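Local coordinates for cellulose biosynthesis protein BcsG (Salmonella typhimurium LT2, PDB 5OLT), which is required for cellulose biosynthesis and carries, in this zinc-binding extramembrane domain, a fold of the alkaline phosphatase family, at residues G103-C114 with L122-F133; R282-T290 with S355-Q364. All blocks are in the same frame, centred on the assembly; numbering follows the deposited sequence. Where two conformers were deposited one is given.

Contact 1. Residues G103-C114 with L122-F133; sequences GPAAIRLLRASC and LYQPANNECYLF
With CG anti to its own carbonyl carbon (chi1 -64°) and the chain fully extended to NE, R111 reaches from the end of helix 102-110 into the loop that returns toward it, where its guanidinium grips Q124 end-on. Both terminal nitrogens share one carbonyl oxygen: R111 NH1 lies 3.0 Å from Q124 O, nearly in line with the C=O bond, while R111 NH2, 3.1 Å from Q124 O, sits above the carbonyl plane. L122 O covers one face of the group; A126 CB and Y131 OH cover the other. The Y131 ring runs alongside R111, its plane turned 63° from the guanidinium. Y131 OH accepts from A126 N at 3.1 Å, a bond that holds the hydroxyl beside the guanidinium face, where it makes contact only; N163 O supplies a further acceptor for R111 NH2. The C114-C130 disulfide (chi3 -81°) closes the loop connection between helix 102-110 and helix 132-138 in this alkaline phosphatase-family domain. Beside the bridge the type I turn from R111 to C114 presents S113 N to C130 O (3.1 Å). The next helix starts just beyond: L132 N donates to L110 O at 3.0 Å, and water 1 links L110 O with F133 N. Toward the other end of the contact, L122 CD2 packs against both R108 CG and I107 CG2, and I107 CD1 meets Y123 CE1 at 3.7 Å, the I107 and Y123 side chains crossing at about a right angle.

Contact 2. Residues R282-T290 with S355-Q364; sequences RDIPSPSIT and SENANAVVIQ
P285 and V362 lie alongside each other, pointing opposite ways, where a short loop leading into helix 287-290 meets the beta hairpin 355-364, whose two strands are joined by a type I turn from N357 to A360 and form one side of a small four-stranded antiparallel sheet. P285 is the centre of an inverse gamma turn, and its ring is directed at the hairpin: P285 CB meets S355 CB at 3.7 Å, and P285 CD lies 3.9 Å from V362 CG2. The same methyl is met by I284 CG2 (3.8 Å), the I284 and V362 side chains crossing at about a right angle, while I284 CD1 extends to A360 CB. With its CG anti to the carbonyl carbon (chi1 -58°), N357 comes at P285 from the opposite direction, and its amide passes the proline to reach the loop backbone. N357 ND2 donates to D283 O at 2.9 Å; the acceptor lies in the amide plane, but the donor stands well above the carbonyl plane, 64° out of it. In the conformer given, T99 OG1 bonds to N357 OD1 and S100 OG to N357 ND2. Farther along, Q364 NE2 lies against the P287 ring. S286 OG caps helix 287-290 by accepting from I289 N. N96 binds both T290 OG1 and S355 OG. Water 2 donates to P285 O at 2.8 Å and to T290 OG1 at 2.7 Å, and also bonds to S355 OG at 2.8 Å.

Following the chain from the N terminus, helix 102-110 comes first, and contact 1 closes a short loop soon after it, only seven residues lying between its segments, before helix 132-138 leads into strand 142-147 at one edge of the seven-stranded sheet. Contact 2 opens much later, and 64 residues lie between its segments; the two loops follow in series and neither nest nor cross. Contact 2 ties the loop after strand 259-265 of the main sheet to the small C-terminal antiparallel sheet. The contact centres lie about 19 Å apart, yet R108 NH2 packs 4.3 Å from E356 CB. G103 N and R282 NH1 both bond to a citrate, probably from the crystallisation liquor, beside the zinc site.

Contact 1. Residues G103-C114 with L122-F133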
loop_
_atom_site.group_PDB
_atom_site.type_symbol
_atom_site.label_atom_id
_atom_site.label_comp_id
_atom_site.label_asym_id
_atom_site.label_seq_id
_atom_site.Cartn_x
_atom_site.Cartn_y
_atom_site.Cartn_z
ATOM N N GLY A 103 -6.259 7.199 -8.125
ATOM C CA GLY A 103 -6.333 8.369 -7.242
ATOM C C GLY A 103 -6.766 8.010 -5.838
ATOM O O GLY A 103 -6.064 8.306 -4.867
ATOM N N PRO A 104 -7.898 7.306 -5.716
ATOM C CA PRO A 104 -8.339 6.927 -4.373
ATOM C C PRO A 104 -7.339 6.001 -3.683
ATOM O O PRO A 104 -7.198 6.089 -2.460
ATOM C CB PRO A 104 -9.654 6.199 -4.618
ATOM C CG PRO A 104 -10.045 6.491 -5.996
ATOM C CD PRO A 104 -8.918 7.074 -6.759
ATOM N N ALA A 105 -6.645 5.126 -4.431
ATOM C CA ALA A 105 -5.645 4.271 -3.800
ATOM C C ALA A 105 -4.536 5.064 -3.173
ATOM O O ALA A 105 -4.106 4.755 -2.045
ATOM C CB ALA A 105 -5.064 3.298 -4.806
ATOM N N ALA A 106 -4.044 6.055 -3.902
ATOM C CA ALA A 106 -2.943 6.874 -3.390
ATOM C C ALA A 106 -3.392 7.679 -2.173
ATOM O O ALA A 106 -2.665 7.773 -1.175
ATOM C CB ALA A 106 -2.430 7.795 -4.468
ATOM N N ILE A 107 -4.614 8.236 -2.211
ATOM C CA ILE A 107 -5.112 8.973 -1.064
ATOM C C ILE A 107 -5.259 8.045 0.152
ATOM O O ILE A 107 -4.886 8.423 1.265
ATOM C CB ILE A 107 -6.477 9.634 -1.384
ATOM C CG1 ILE A 107 -6.340 10.616 -2.568
ATOM C CG2 ILE A 107 -6.969 10.428 -0.169
ATOM C CD1 ILE A 107 -7.699 10.995 -3.138
ATOM N N ARG A 108 -5.776 6.825 -0.049
ATOM C CA ARG A 108 -5.922 5.887 1.060
ATOM C C ARG A 108 -4.547 5.585 1.691
ATOM O O ARG A 108 -4.417 5.536 2.903
ATOM C CB ARG A 108 -6.609 4.619 0.596
ATOM C CG ARG A 108 -8.093 4.827 0.305
ATOM C CD ARG A 108 -8.795 3.539 -0.125
ATOM N NE ARG A 108 -10.238 3.788 -0.334
ATOM C CZ ARG A 108 -11.125 3.949 0.654
ATOM N NH1 ARG A 108 -10.781 3.813 1.938
ATOM N NH2 ARG A 108 -12.399 4.264 0.348
ATOM N N LEU A 109 -3.541 5.356 0.861
ATOM C CA LEU A 109 -2.202 5.089 1.377
ATOM C C LEU A 109 -1.626 6.304 2.111
ATOM O O LEU A 109 -1.035 6.156 3.194
ATOM C CB LEU A 109 -1.284 4.715 0.197
ATOM C CG LEU A 109 0.212 4.476 0.499
ATOM C CD1 LEU A 109 0.469 3.500 1.629
ATOM C CD2 LEU A 109 0.849 3.954 -0.766
ATOM N N LEU A 110 -1.821 7.505 1.553
ATOM C CA LEU A 110 -1.330 8.717 2.212
ATOM C C LEU A 110 -2.059 8.987 3.536
ATOM O O LEU A 110 -1.479 9.585 4.453
ATOM C CB LEU A 110 -1.349 9.939 1.260
ATOM C CG LEU A 110 -0.372 9.734 0.091
ATOM C CD1 LEU A 110 -0.683 10.710 -1.012
ATOM C CD2 LEU A 110 1.073 9.880 0.534
ATOM N N ARG A 111 -3.265 8.426 3.681
ATOM C CA ARG A 111 -4.027 8.549 4.923
ATOM C C ARG A 111 -3.943 7.260 5.760
ATOM O O ARG A 111 -4.840 6.938 6.539
ATOM C CB ARG A 111 -5.471 8.946 4.634
ATOM C CG ARG A 111 -5.606 10.317 4.001
ATOM C CD ARG A 111 -7.071 10.686 3.830
ATOM N NE ARG A 111 -7.168 11.947 3.108
ATOM C CZ ARG A 111 -8.311 12.599 2.938
ATOM N NH1 ARG A 111 -9.431 12.109 3.487
ATOM N NH2 ARG A 111 -8.282 13.763 2.281
ATOM N N ALA A 112 -2.801 6.531 5.656
ATOM C CA ALA A 112 -2.686 5.217 6.291
ATOM C C ALA A 112 -2.768 5.219 7.834
ATOM O O ALA A 112 -2.947 4.143 8.408
ATOM C CB ALA A 112 -1.367 4.551 5.897
ATOM N N SER A 113 -2.564 6.395 8.479
ATOM C CA SER A 113 -2.465 6.398 9.940
ATOM C C SER A 113 -3.807 6.436 10.657
ATOM O O SER A 113 -3.817 6.347 11.881
ATOM C CB SER A 113 -1.566 7.536 10.397
ATOM O OG SER A 113 -0.236 7.369 9.851
ATOM N N CYS A 114 -4.920 6.471 9.919
ATOM C CA CYS A 114 -6.232 6.280 10.533
ATOM C C CYS A 114 -6.953 5.153 9.829
ATOM O O CYS A 114 -6.552 4.748 8.741
ATOM C CB CYS A 114 -7.089 7.530 10.381
ATOM S SG CYS A 114 -6.473 8.891 11.387
ATOM N N LEU A 122 -12.973 10.155 1.668
ATOM C CA LEU A 122 -11.634 10.400 1.048
ATOM C C LEU A 122 -11.420 11.748 0.435
ATOM O O LEU A 122 -10.271 12.207 0.288
ATOM C CB LEU A 122 -11.339 9.461 -0.121
ATOM C CG LEU A 122 -10.845 8.115 0.182
ATOM C CD1 LEU A 122 -10.569 7.418 -1.144
ATOM C CD2 LEU A 122 -9.646 8.101 1.118
ATOM N N TYR A 123 -12.526 12.356 -0.017
ATOM C CA TYR A 123 -12.448 13.577 -0.777
ATOM C C TYR A 123 -12.751 14.837 0.052
ATOM O O TYR A 123 -12.919 15.923 -0.495
ATOM C CB TYR A 123 -13.270 13.454 -2.078
ATOM C CG TYR A 123 -12.554 12.530 -3.017
ATOM C CD1 TYR A 123 -11.565 13.024 -3.886
ATOM C CD2 TYR A 123 -12.802 11.144 -3.014
ATOM C CE1 TYR A 123 -10.846 12.163 -4.710
ATOM C CE2 TYR A 123 -12.089 10.299 -3.834
ATOM C CZ TYR A 123 -11.134 10.798 -4.689
ATOM O OH TYR A 123 -10.418 9.954 -5.522
ATOM N N GLN A 124 -12.810 14.650 1.373
ATOM C CA GLN A 124 -12.978 15.707 2.339
ATOM C C GLN A 124 -11.714 15.694 3.189
ATOM O O GLN A 124 -11.069 14.659 3.293
ATOM C CB GLN A 124 -14.252 15.445 3.169
ATOM C CG GLN A 124 -15.510 15.351 2.276
ATOM C CD GLN A 124 -16.742 14.658 2.868
ATOM O OE1 GLN A 124 -16.702 14.014 3.926
ATOM N NE2 GLN A 124 -17.867 14.783 2.149
ATOM N N PRO A 125 -11.328 16.834 3.786
ATOM C CA PRO A 125 -10.134 16.839 4.647
ATOM C C PRO A 125 -10.283 15.834 5.779
ATOM O O PRO A 125 -11.407 15.610 6.286
ATOM C CB PRO A 125 -10.137 18.241 5.220
ATOM C CG PRO A 125 -10.799 19.061 4.164
ATOM C CD PRO A 125 -11.837 18.190 3.525
ATOM N N ALA A 126 -9.183 15.169 6.100
ATOM C CA ALA A 126 -9.116 14.285 7.226
ATOM C C ALA A 126 -8.431 14.973 8.405
ATOM O O ALA A 126 -7.824 16.027 8.269
ATOM C CB ALA A 126 -8.373 12.997 6.852
ATOM N N ASN A 127 -8.534 14.351 9.563
ATOM C CA ASN A 127 -7.783 14.777 10.713
ATOM C C ASN A 127 -6.272 14.783 10.367
ATOM O O ASN A 127 -5.782 13.879 9.667
ATOM C CB ASN A 127 -8.090 13.819 11.840
ATOM C CG ASN A 127 -7.558 14.290 13.149
ATOM O OD1 ASN A 127 -6.349 14.300 13.373
ATOM N ND2 ASN A 127 -8.457 14.707 14.029
ATOM N N ASN A 128 -5.525 15.784 10.837
ATOM C CA ASN A 128 -4.093 15.896 10.494
ATOM C C ASN A 128 -3.275 14.617 10.826
ATOM O O ASN A 128 -2.312 14.262 10.107
ATOM C CB ASN A 128 -3.467 17.115 11.176
ATOM C CG ASN A 128 -3.835 18.409 10.484
ATOM O OD1 ASN A 128 -3.795 18.509 9.247
ATOM N ND2 ASN A 128 -4.196 19.415 11.273
ATOM N N GLU A 129 -3.694 13.928 11.886
ATOM C CA GLU A 129 -2.990 12.721 12.381
ATOM C C GLU A 129 -3.149 11.523 11.448
ATOM O O GLU A 129 -2.498 10.504 11.615
ATOM C CB GLU A 129 -3.450 12.344 13.799
ATOM C CG GLU A 129 -4.834 11.710 13.901
ATOM C CD GLU A 129 -5.515 11.935 15.252
ATOM O OE1 GLU A 129 -4.897 12.539 16.156
ATOM O OE2 GLU A 129 -6.671 11.490 15.409
ATOM N N CYS A 130 -4.019 11.650 10.466
ATOM C CA CYS A 130 -4.256 10.545 9.549
ATOM C C CYS A 130 -3.211 10.472 8.441
ATOM O O CYS A 130 -3.048 9.395 7.836
ATOM C CB CYS A 130 -5.637 10.649 8.936
ATOM S SG CYS A 130 -6.964 10.577 10.169
ATOM N N TYR A 131 -2.502 11.569 8.196
ATOM C CA TYR A 131 -1.595 11.658 7.056
ATOM C C TYR A 131 -0.229 11.148 7.448
ATOM O O TYR A 131 0.501 11.807 8.172
ATOM C CB TYR A 131 -1.513 13.079 6.500
ATOM C CG TYR A 131 -2.829 13.604 5.977
ATOM C CD1 TYR A 131 -3.790 14.122 6.856
ATOM C CD2 TYR A 131 -3.103 13.593 4.609
ATOM C CE1 TYR A 131 -4.996 14.626 6.379
ATOM C CE2 TYR A 131 -4.324 14.090 4.127
ATOM C CZ TYR A 131 -5.235 14.628 5.029
ATOM O OH TYR A 131 -6.457 15.122 4.595
ATOM N N LEU A 132 0.091 9.937 6.978
ATOM C CA LEU A 132 1.322 9.263 7.382
ATOM C C LEU A 132 2.571 10.153 7.205
ATOM O O LEU A 132 3.437 10.230 8.123
ATOM C CB LEU A 132 1.471 7.979 6.551
ATOM C CG LEU A 132 2.779 7.188 6.707
ATOM C CD1 LEU A 132 2.887 6.675 8.158
ATOM C CD2 LEU A 132 2.790 6.048 5.669
ATOM N N PHE A 133 2.705 10.779 6.046
ATOM C CA PHE A 133 3.879 11.598 5.746
ATOM C C PHE A 133 3.912 12.875 6.579
ATOM O O PHE A 133 5.004 13.371 6.885
ATOM C CB PHE A 133 4.031 11.857 4.238
ATOM C CG PHE A 133 4.467 10.635 3.483
ATOM C CD1 PHE A 133 3.545 9.664 3.095
ATOM C CD2 PHE A 133 5.814 10.445 3.187
ATOM C CE1 PHE A 133 3.967 8.514 2.421
ATOM C CE2 PHE A 133 6.244 9.315 2.496
ATOM C CZ PHE A 133 5.331 8.344 2.123
HETATM O O HOH W 1 0.641 11.305 4.203
#

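Contact 2. Residues R282-T290 with S355-Q364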
loop_
_atom_site.group_PDB
_atom_site.type_symbol
_atom_site.label_atom_id
_atom_site.label_comp_id
_atom_site.label_asym_id
_atom_site.label_seq_id
_atom_site.Cartn_x
_atom_site.Cartn_y
_atom_site.Cartn_z
ATOM N N ARG A 282 -12.000 -2.593 -14.619
ATOM C CA ARG A 282 -11.844 -2.644 -13.137
ATOM C C ARG A 282 -12.733 -1.590 -12.466
ATOM O O ARG A 282 -12.377 -1.004 -11.467
ATOM C CB ARG A 282 -10.351 -2.565 -12.739
ATOM C CG ARG A 282 -9.617 -1.400 -13.359
ATOM C CD ARG A 282 -8.196 -1.367 -12.822
ATOM N NE ARG A 282 -7.370 -0.498 -13.658
ATOM C CZ ARG A 282 -7.194 0.808 -13.500
ATOM N NH1 ARG A 282 -7.747 1.486 -12.493
ATOM N NH2 ARG A 282 -6.457 1.470 -14.412
ATOM N N ASP A 283 -13.931 -1.369 -13.015
ATOM C CA ASP A 283 -14.838 -0.396 -12.386
ATOM C C ASP A 283 -15.475 -0.906 -11.110
ATOM O O ASP A 283 -15.933 -0.101 -10.288
ATOM C CB ASP A 283 -15.892 0.076 -13.401
ATOM C CG ASP A 283 -15.213 0.744 -14.586
ATOM O OD1 ASP A 283 -14.394 1.700 -14.377
ATOM O OD2 ASP A 283 -15.383 0.241 -15.690
ATOM N N ILE A 284 -15.533 -2.224 -10.955
ATOM C CA ILE A 284 -15.974 -2.831 -9.700
ATOM C C ILE A 284 -14.737 -3.357 -8.983
ATOM O O ILE A 284 -13.960 -4.113 -9.562
ATOM C CB ILE A 284 -17.001 -3.948 -9.938
ATOM C CG1 ILE A 284 -18.249 -3.395 -10.700
ATOM C CG2 ILE A 284 -17.399 -4.604 -8.623
ATOM C CD1 ILE A 284 -18.998 -2.292 -9.955
ATOM N N PRO A 285 -14.515 -2.935 -7.724
ATOM C CA PRO A 285 -13.254 -3.315 -7.027
ATOM C C PRO A 285 -13.374 -4.716 -6.419
ATOM O O PRO A 285 -13.599 -4.902 -5.211
ATOM C CB PRO A 285 -13.096 -2.207 -5.995
ATOM C CG PRO A 285 -14.527 -1.863 -5.638
ATOM C CD PRO A 285 -15.312 -1.966 -6.938
ATOM N N SER A 286 -13.303 -5.706 -7.307
ATOM C CA SER A 286 -13.442 -7.098 -6.916
ATOM C C SER A 286 -12.288 -7.576 -6.044
ATOM O O SER A 286 -11.213 -6.973 -6.055
ATOM C CB SER A 286 -13.494 -7.946 -8.184
ATOM O OG SER A 286 -12.199 -7.952 -8.763
ATOM N N PRO A 287 -12.488 -8.706 -5.335
ATOM C CA PRO A 287 -11.421 -9.246 -4.501
ATOM C C PRO A 287 -10.162 -9.535 -5.315
ATOM O O PRO A 287 -9.057 -9.265 -4.839
ATOM C CB PRO A 287 -12.045 -10.527 -3.946
ATOM C CG PRO A 287 -13.498 -10.204 -3.836
ATOM C CD PRO A 287 -13.775 -9.403 -5.100
ATOM N N SER A 288 -10.315 -10.043 -6.523
ATOM C CA SER A 288 -9.156 -10.326 -7.365
ATOM C C SER A 288 -8.347 -9.056 -7.642
ATOM O O SER A 288 -7.094 -9.067 -7.643
ATOM C CB SER A 288 -9.679 -10.935 -8.657
ATOM O OG SER A 288 -8.657 -11.237 -9.561
ATOM N N ILE A 289 -9.057 -7.956 -7.904
ATOM C CA ILE A 289 -8.388 -6.697 -8.254
ATOM C C ILE A 289 -7.728 -6.066 -7.020
ATOM O O ILE A 289 -6.697 -5.417 -7.129
ATOM C CB ILE A 289 -9.392 -5.728 -8.930
ATOM C CG1 ILE A 289 -9.748 -6.322 -10.317
ATOM C CG2 ILE A 289 -8.802 -4.343 -9.102
ATOM C CD1 ILE A 289 -10.981 -5.699 -10.968
ATOM N N THR A 290 -8.314 -6.229 -5.841
ATOM C CA THR A 290 -7.855 -5.469 -4.684
ATOM C C THR A 290 -6.947 -6.263 -3.723
ATOM O O THR A 290 -6.375 -5.644 -2.834
ATOM C CB THR A 290 -9.035 -4.910 -3.879
ATOM O OG1 THR A 290 -9.790 -6.034 -3.371
ATOM C CG2 THR A 290 -9.908 -4.034 -4.789
ATOM N N SER A 355 -13.884 -2.684 -0.175
ATOM C CA SER A 355 -13.307 -1.859 -1.234
ATOM C C SER A 355 -14.386 -1.008 -1.870
ATOM O O SER A 355 -15.553 -1.446 -1.972
ATOM C CB SER A 355 -12.668 -2.737 -2.317
ATOM O OG SER A 355 -11.664 -3.549 -1.739
ATOM N N GLU A 356 -14.005 0.190 -2.284
ATOM C CA GLU A 356 -14.976 1.109 -2.857
ATOM C C GLU A 356 -14.417 1.943 -3.924
ATOM O O GLU A 356 -13.239 2.306 -3.903
ATOM C CB GLU A 356 -15.454 2.146 -1.806
ATOM C CG GLU A 356 -15.876 1.590 -0.511
ATOM C CD GLU A 356 -16.556 2.605 0.370
ATOM O OE1 GLU A 356 -17.109 3.668 -0.092
ATOM O OE2 GLU A 356 -16.546 2.264 1.549
ATOM N N ASN A 357 -15.295 2.258 -4.882
ATOM C CA ASN A 357 -15.090 3.399 -5.788
ATOM C C ASN A 357 -16.338 4.285 -5.573
ATOM O O ASN A 357 -17.206 3.920 -4.792
ATOM C CB ASN A 357 -14.955 2.926 -7.241
ATOM C CG ASN A 357 -13.808 1.933 -7.451
ATOM O OD1 ASN A 357 -12.759 2.001 -6.806
ATOM N ND2 ASN A 357 -13.985 1.042 -8.409
ATOM N N ALA A 358 -16.461 5.414 -6.271
ATOM C CA ALA A 358 -17.605 6.335 -6.062
ATOM C C ALA A 358 -18.944 5.627 -6.106
ATOM O O ALA A 358 -19.845 5.930 -5.313
ATOM C CB ALA A 358 -17.599 7.484 -7.054
ATOM N N ASN A 359 -19.043 4.630 -6.975
ATOM C CA ASN A 359 -20.350 4.065 -7.248
ATOM C C ASN A 359 -20.613 2.667 -6.726
ATOM O O ASN A 359 -21.691 2.123 -6.903
ATOM C CB ASN A 359 -20.555 4.062 -8.769
ATOM C CG ASN A 359 -20.672 5.450 -9.366
ATOM O OD1 ASN A 359 -19.678 6.090 -9.746
ATOM N ND2 ASN A 359 -21.914 5.897 -9.525
ATOM N N ALA A 360 -19.615 2.062 -6.094
ATOM C CA ALA A 360 -19.716 0.650 -5.770
ATOM C C ALA A 360 -18.942 0.347 -4.514
ATOM O O ALA A 360 -17.855 0.909 -4.294
ATOM C CB ALA A 360 -19.157 -0.186 -6.916
ATOM N N VAL A 361 -19.516 -0.545 -3.702
ATOM C CA VAL A 361 -18.810 -1.126 -2.531
ATOM C C VAL A 361 -18.799 -2.643 -2.693
ATOM O O VAL A 361 -19.805 -3.244 -3.107
ATOM C CB VAL A 361 -19.523 -0.766 -1.195
ATOM C CG1 VAL A 361 -18.725 -1.285 -0.021
ATOM C CG2 VAL A 361 -19.730 0.757 -1.007
ATOM N N VAL A 362 -17.640 -3.246 -2.396
ATOM C CA VAL A 362 -17.506 -4.693 -2.416
ATOM C C VAL A 362 -17.063 -5.098 -1.013
ATOM O O VAL A 362 -16.129 -4.514 -0.444
ATOM C CB VAL A 362 -16.470 -5.163 -3.455
ATOM C CG1 VAL A 362 -16.211 -6.653 -3.329
ATOM C CG2 VAL A 362 -16.982 -4.845 -4.848
ATOM N N ILE A 363 -17.710 -6.132 -0.483
ATOM C CA ILE A 363 -17.331 -6.721 0.821
ATOM C C ILE A 363 -17.289 -8.230 0.721
ATOM O O ILE A 363 -17.823 -8.819 -0.231
ATOM C CB ILE A 363 -18.301 -6.313 1.976
ATOM C CG1 ILE A 363 -19.683 -6.971 1.805
ATOM C CG2 ILE A 363 -18.391 -4.773 2.027
ATOM C CD1 ILE A 363 -20.678 -6.665 2.936
ATOM N N GLN A 364 -16.630 -8.845 1.702
ATOM C CA GLN A 364 -16.723 -10.285 1.937
ATOM C C GLN A 364 -17.617 -10.475 3.146
ATOM O O GLN A 364 -17.383 -9.866 4.178
ATOM C CB GLN A 364 -15.352 -10.895 2.197
ATOM C CG GLN A 364 -14.410 -10.838 1.015
ATOM C CD GLN A 364 -14.632 -11.956 0.016
ATOM O OE1 GLN A 364 -15.393 -12.884 0.256
ATOM N NE2 GLN A 364 -13.939 -11.879 -1.087
HETATM O O HOH W 2 -12.471 -5.989 -2.896
#